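Local coordinates for alanine racemase (Acinetobacter baumannii, PDB 4QHR), which belongs to the alanine racemase family, two-domain proteins that pair an N-terminal TIM-barrel domain with a C-terminal beta domain and carry a covalently bound pyridoxal phosphate, at residues L46-L60 / L69-F82. Sequence-based numbering, arbitrary orientation.
Sequences LAALNASDAFGVACL and LGFEQPVTLIEGVF
Phe55 to Val57 and Val75 to Leu77 pair as neighbouring parallel strands in the eight-stranded barrel of the N-terminal domain, their short axes 25° apart. The ladder alternates as parallel pairing requires: Phe55 N donates to Pro74 O, Thr76 N to Phe55 O (2.8 Å), Val57 N to Thr76 O, and Ile78 N to Val57 O, the last nearly straight at 173°. On the face that carries Phe55, Val57 and Leu77, Val57 and Leu77 lie side by side and point the same way. CG2 of Val57, set between its own backbone N and carbonyl carbon, presses on Leu77 CD2 at 3.5 Å, tighter than usual for two carbons. Helix 60-68 links the strands, which makes this a beta-alpha-beta unit of the TIM barrel; its Ile66 packs on Val57 and also on Leu46 and Phe71. Strands 28-32 and 95-99 flank the pair.

Toward the N-terminal ends of the strands, side-chain contacts add to the ladder. Leu46 CB sits over one face of the Phe71 ring, 3.6 Å from the centroid and 15° off the normal, a CH-pi contact, while CD2 of the same leucine lies over the centre of the Phe55 ring. The Gln73 amide meets Phe55 CE2 through CD at 3.5 Å, its plane steeply inclined to the ring. The bend at chi2 lets Gln73 NE2 donate a hydrogen bond to Asn50 O (3.2 Å), in the carbonyl plane on a lone pair.

Past the strands, one water accepts a hydrogen bond from Glu79 N and donates to Ala58 O (2.7 Å) and Gly80 O; a second accepts from Leu60 N and donates to Gly80 O. Ala58 O also lies at the edge of the Phe82 ring. Arg2 of the second subunit packs against Cys59 and Phe82, so this end of the contact lies near the dimer interface.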
# COMPACT_ATOMS: atom_id res chain seq x y z
N LEU A 46 12.15 -6.47 15.92
CA LEU A 46 12.16 -6.41 17.39
C LEU A 46 13.50 -6.92 17.93
O LEU A 46 14.08 -6.28 18.83
CB LEU A 46 11.01 -7.20 17.99
CG LEU A 46 9.59 -6.75 17.68
CD1 LEU A 46 8.55 -7.69 18.30
CD2 LEU A 46 9.36 -5.33 18.16
N ALA A 47 14.01 -8.04 17.40
CA ALA A 47 15.30 -8.58 17.89
C ALA A 47 16.39 -7.56 17.67
O ALA A 47 17.16 -7.28 18.57
CB ALA A 47 15.64 -9.90 17.20
N ALA A 48 16.44 -6.98 16.47
CA ALA A 48 17.45 -5.94 16.18
C ALA A 48 17.33 -4.73 17.09
O ALA A 48 18.32 -4.01 17.31
CB ALA A 48 17.37 -5.48 14.75
N LEU A 49 16.13 -4.47 17.56
CA LEU A 49 15.86 -3.31 18.43
C LEU A 49 15.71 -3.72 19.95
O LEU A 49 15.22 -2.95 20.76
CB LEU A 49 14.59 -2.58 17.96
CG LEU A 49 14.62 -2.01 16.54
CD1 LEU A 49 13.23 -1.54 16.13
CD2 LEU A 49 15.62 -0.85 16.48
N ASN A 50 16.18 -4.91 20.30
CA ASN A 50 16.00 -5.42 21.66
C ASN A 50 16.64 -4.61 22.77
O ASN A 50 16.24 -4.74 23.93
CB ASN A 50 16.36 -6.90 21.77
CG ASN A 50 17.81 -7.18 21.63
OD1 ASN A 50 18.65 -6.34 21.91
ND2 ASN A 50 18.13 -8.36 21.18
N ALA A 51 17.62 -3.80 22.46
CA ALA A 51 18.19 -2.89 23.45
C ALA A 51 17.28 -1.73 23.82
O ALA A 51 17.62 -0.97 24.70
CB ALA A 51 19.49 -2.35 22.97
N SER A 52 16.17 -1.55 23.12
CA SER A 52 15.20 -0.58 23.48
C SER A 52 14.69 -0.83 24.93
O SER A 52 14.54 -1.97 25.35
CB SER A 52 14.00 -0.68 22.51
OG SER A 52 14.39 -0.58 21.14
N ASP A 53 14.44 0.25 25.64
CA ASP A 53 13.86 0.22 26.96
C ASP A 53 12.37 -0.10 26.91
O ASP A 53 11.80 -0.72 27.85
CB ASP A 53 14.01 1.59 27.59
CG ASP A 53 15.43 1.95 27.81
OD1 ASP A 53 15.99 1.41 28.74
OD2 ASP A 53 15.99 2.81 27.11
N ALA A 54 11.73 0.35 25.84
CA ALA A 54 10.29 0.09 25.58
C ALA A 54 9.99 0.06 24.07
O ALA A 54 10.76 0.55 23.28
CB ALA A 54 9.40 1.15 26.24
N PHE A 55 8.88 -0.55 23.70
CA PHE A 55 8.34 -0.51 22.36
C PHE A 55 7.03 0.27 22.39
O PHE A 55 6.15 0.03 23.25
CB PHE A 55 8.07 -1.90 21.80
CG PHE A 55 9.30 -2.72 21.58
CD1 PHE A 55 10.32 -2.27 20.74
CD2 PHE A 55 9.46 -3.96 22.22
CE1 PHE A 55 11.48 -3.03 20.53
CE2 PHE A 55 10.61 -4.73 21.98
CZ PHE A 55 11.62 -4.27 21.15
N GLY A 56 6.88 1.21 21.48
CA GLY A 56 5.61 1.96 21.32
C GLY A 56 4.76 1.47 20.16
O GLY A 56 5.27 1.30 19.03
N VAL A 57 3.46 1.28 20.39
CA VAL A 57 2.53 0.74 19.38
C VAL A 57 1.26 1.60 19.33
O VAL A 57 0.96 2.35 20.29
CB VAL A 57 2.11 -0.71 19.67
CG1 VAL A 57 3.31 -1.63 19.65
CG2 VAL A 57 1.42 -0.87 21.04
N ALA A 58 0.51 1.47 18.24
CA ALA A 58 -0.73 2.25 18.05
C ALA A 58 -1.93 1.63 18.77
O ALA A 58 -2.90 2.32 19.07
CB ALA A 58 -1.00 2.43 16.59
N CYS A 59 -1.90 0.33 19.04
CA CYS A 59 -3.07 -0.31 19.63
C CYS A 59 -2.71 -1.60 20.35
O CYS A 59 -1.61 -2.17 20.19
CB CYS A 59 -4.18 -0.56 18.59
SG CYS A 59 -3.65 -1.59 17.19
N LEU A 60 -3.68 -2.09 21.12
CA LEU A 60 -3.47 -3.32 21.89
C LEU A 60 -3.02 -4.48 21.02
O LEU A 60 -2.16 -5.28 21.43
CB LEU A 60 -4.79 -3.72 22.56
CG LEU A 60 -4.84 -4.96 23.44
CD1 LEU A 60 -4.02 -4.68 24.70
CD2 LEU A 60 -6.29 -5.27 23.79
N LEU A 69 5.29 -12.91 20.00
CA LEU A 69 6.61 -13.19 19.41
C LEU A 69 7.69 -13.46 20.44
O LEU A 69 8.86 -13.71 20.07
CB LEU A 69 7.03 -12.06 18.43
CG LEU A 69 6.23 -11.97 17.14
CD1 LEU A 69 6.48 -10.67 16.36
CD2 LEU A 69 6.60 -13.15 16.24
N GLY A 70 7.33 -13.43 21.73
CA GLY A 70 8.25 -13.73 22.82
C GLY A 70 8.93 -12.59 23.50
O GLY A 70 9.72 -12.80 24.41
N PHE A 71 8.61 -11.35 23.09
CA PHE A 71 9.33 -10.21 23.62
C PHE A 71 8.66 -9.76 24.89
O PHE A 71 7.38 -9.68 24.93
CB PHE A 71 9.41 -9.11 22.54
CG PHE A 71 10.28 -9.49 21.40
CD1 PHE A 71 9.81 -10.24 20.40
CD2 PHE A 71 11.62 -9.16 21.41
CE1 PHE A 71 10.65 -10.67 19.37
CE2 PHE A 71 12.46 -9.55 20.38
CZ PHE A 71 11.98 -10.29 19.37
N GLU A 72 9.49 -9.48 25.90
CA GLU A 72 9.05 -9.14 27.26
C GLU A 72 9.27 -7.68 27.60
O GLU A 72 8.90 -7.26 28.68
CB GLU A 72 9.68 -10.07 28.28
CG GLU A 72 9.31 -11.54 28.00
CD GLU A 72 9.94 -12.54 28.99
OE1 GLU A 72 11.13 -12.41 29.36
OE2 GLU A 72 9.22 -13.47 29.40
N GLN A 73 9.79 -6.87 26.68
CA GLN A 73 9.97 -5.45 26.95
C GLN A 73 8.68 -4.70 27.34
O GLN A 73 7.59 -5.04 26.90
CB GLN A 73 10.58 -4.71 25.72
CG GLN A 73 12.05 -5.01 25.45
CD GLN A 73 12.29 -6.29 24.67
OE1 GLN A 73 11.40 -7.12 24.47
NE2 GLN A 73 13.51 -6.47 24.25
N PRO A 74 8.82 -3.67 28.16
CA PRO A 74 7.71 -2.76 28.35
C PRO A 74 7.16 -2.28 26.97
O PRO A 74 7.93 -2.10 26.04
CB PRO A 74 8.32 -1.59 29.11
CG PRO A 74 9.47 -2.21 29.91
CD PRO A 74 9.99 -3.29 28.98
N VAL A 75 5.84 -2.16 26.87
CA VAL A 75 5.15 -1.73 25.64
C VAL A 75 4.28 -0.57 26.06
O VAL A 75 3.64 -0.67 27.09
CB VAL A 75 4.30 -2.84 25.00
CG1 VAL A 75 3.42 -2.28 23.88
CG2 VAL A 75 5.18 -3.89 24.39
N THR A 76 4.28 0.51 25.29
CA THR A 76 3.39 1.64 25.55
C THR A 76 2.32 1.70 24.46
O THR A 76 2.64 1.69 23.26
CB THR A 76 4.17 2.94 25.63
OG1 THR A 76 5.05 2.85 26.76
CG2 THR A 76 3.23 4.09 25.88
N LEU A 77 1.05 1.70 24.87
CA LEU A 77 -0.06 1.90 23.93
C LEU A 77 -0.20 3.40 23.76
O LEU A 77 -0.75 4.11 24.63
CB LEU A 77 -1.38 1.29 24.41
CG LEU A 77 -1.26 -0.18 24.88
CD1 LEU A 77 -2.56 -0.71 25.47
CD2 LEU A 77 -0.72 -1.09 23.76
N ILE A 78 0.30 3.91 22.62
CA ILE A 78 0.49 5.37 22.50
C ILE A 78 -0.80 6.17 22.31
O ILE A 78 -0.77 7.38 22.37
CB ILE A 78 1.52 5.66 21.37
CG1 ILE A 78 2.37 6.92 21.61
CG2 ILE A 78 0.83 5.75 20.03
CD1 ILE A 78 3.33 6.82 22.78
N GLU A 79 -1.93 5.51 22.05
CA GLU A 79 -3.22 6.14 21.98
C GLU A 79 -4.10 5.63 23.07
O GLU A 79 -5.28 5.93 23.07
CB GLU A 79 -3.89 5.82 20.65
CG GLU A 79 -3.11 6.25 19.44
CD GLU A 79 -3.90 6.03 18.11
OE1 GLU A 79 -5.16 5.84 18.13
OE2 GLU A 79 -3.27 6.05 17.01
N GLY A 80 -3.53 4.83 23.98
CA GLY A 80 -4.32 4.22 25.07
C GLY A 80 -5.30 3.16 24.57
O GLY A 80 -5.12 2.61 23.49
N VAL A 81 -6.33 2.89 25.36
CA VAL A 81 -7.32 1.87 24.98
C VAL A 81 -8.52 2.53 24.29
O VAL A 81 -8.89 3.68 24.61
CB VAL A 81 -7.73 0.98 26.14
CG1 VAL A 81 -6.48 0.32 26.73
CG2 VAL A 81 -8.50 1.75 27.20
N PHE A 82 -9.13 1.75 23.39
CA PHE A 82 -10.27 2.19 22.59
C PHE A 82 -11.60 1.71 23.20
O PHE A 82 -12.64 2.29 22.94
CB PHE A 82 -10.09 1.72 21.11
CG PHE A 82 -8.82 2.22 20.50
CD1 PHE A 82 -7.66 1.51 20.65
CD2 PHE A 82 -8.78 3.46 19.82
CE1 PHE A 82 -6.47 1.99 20.13
CE2 PHE A 82 -7.61 3.94 19.28
CZ PHE A 82 -6.44 3.20 19.42
O HOH W 1 -2.80 2.74 21.70
O HOH W 2 -5.31 -0.16 22.43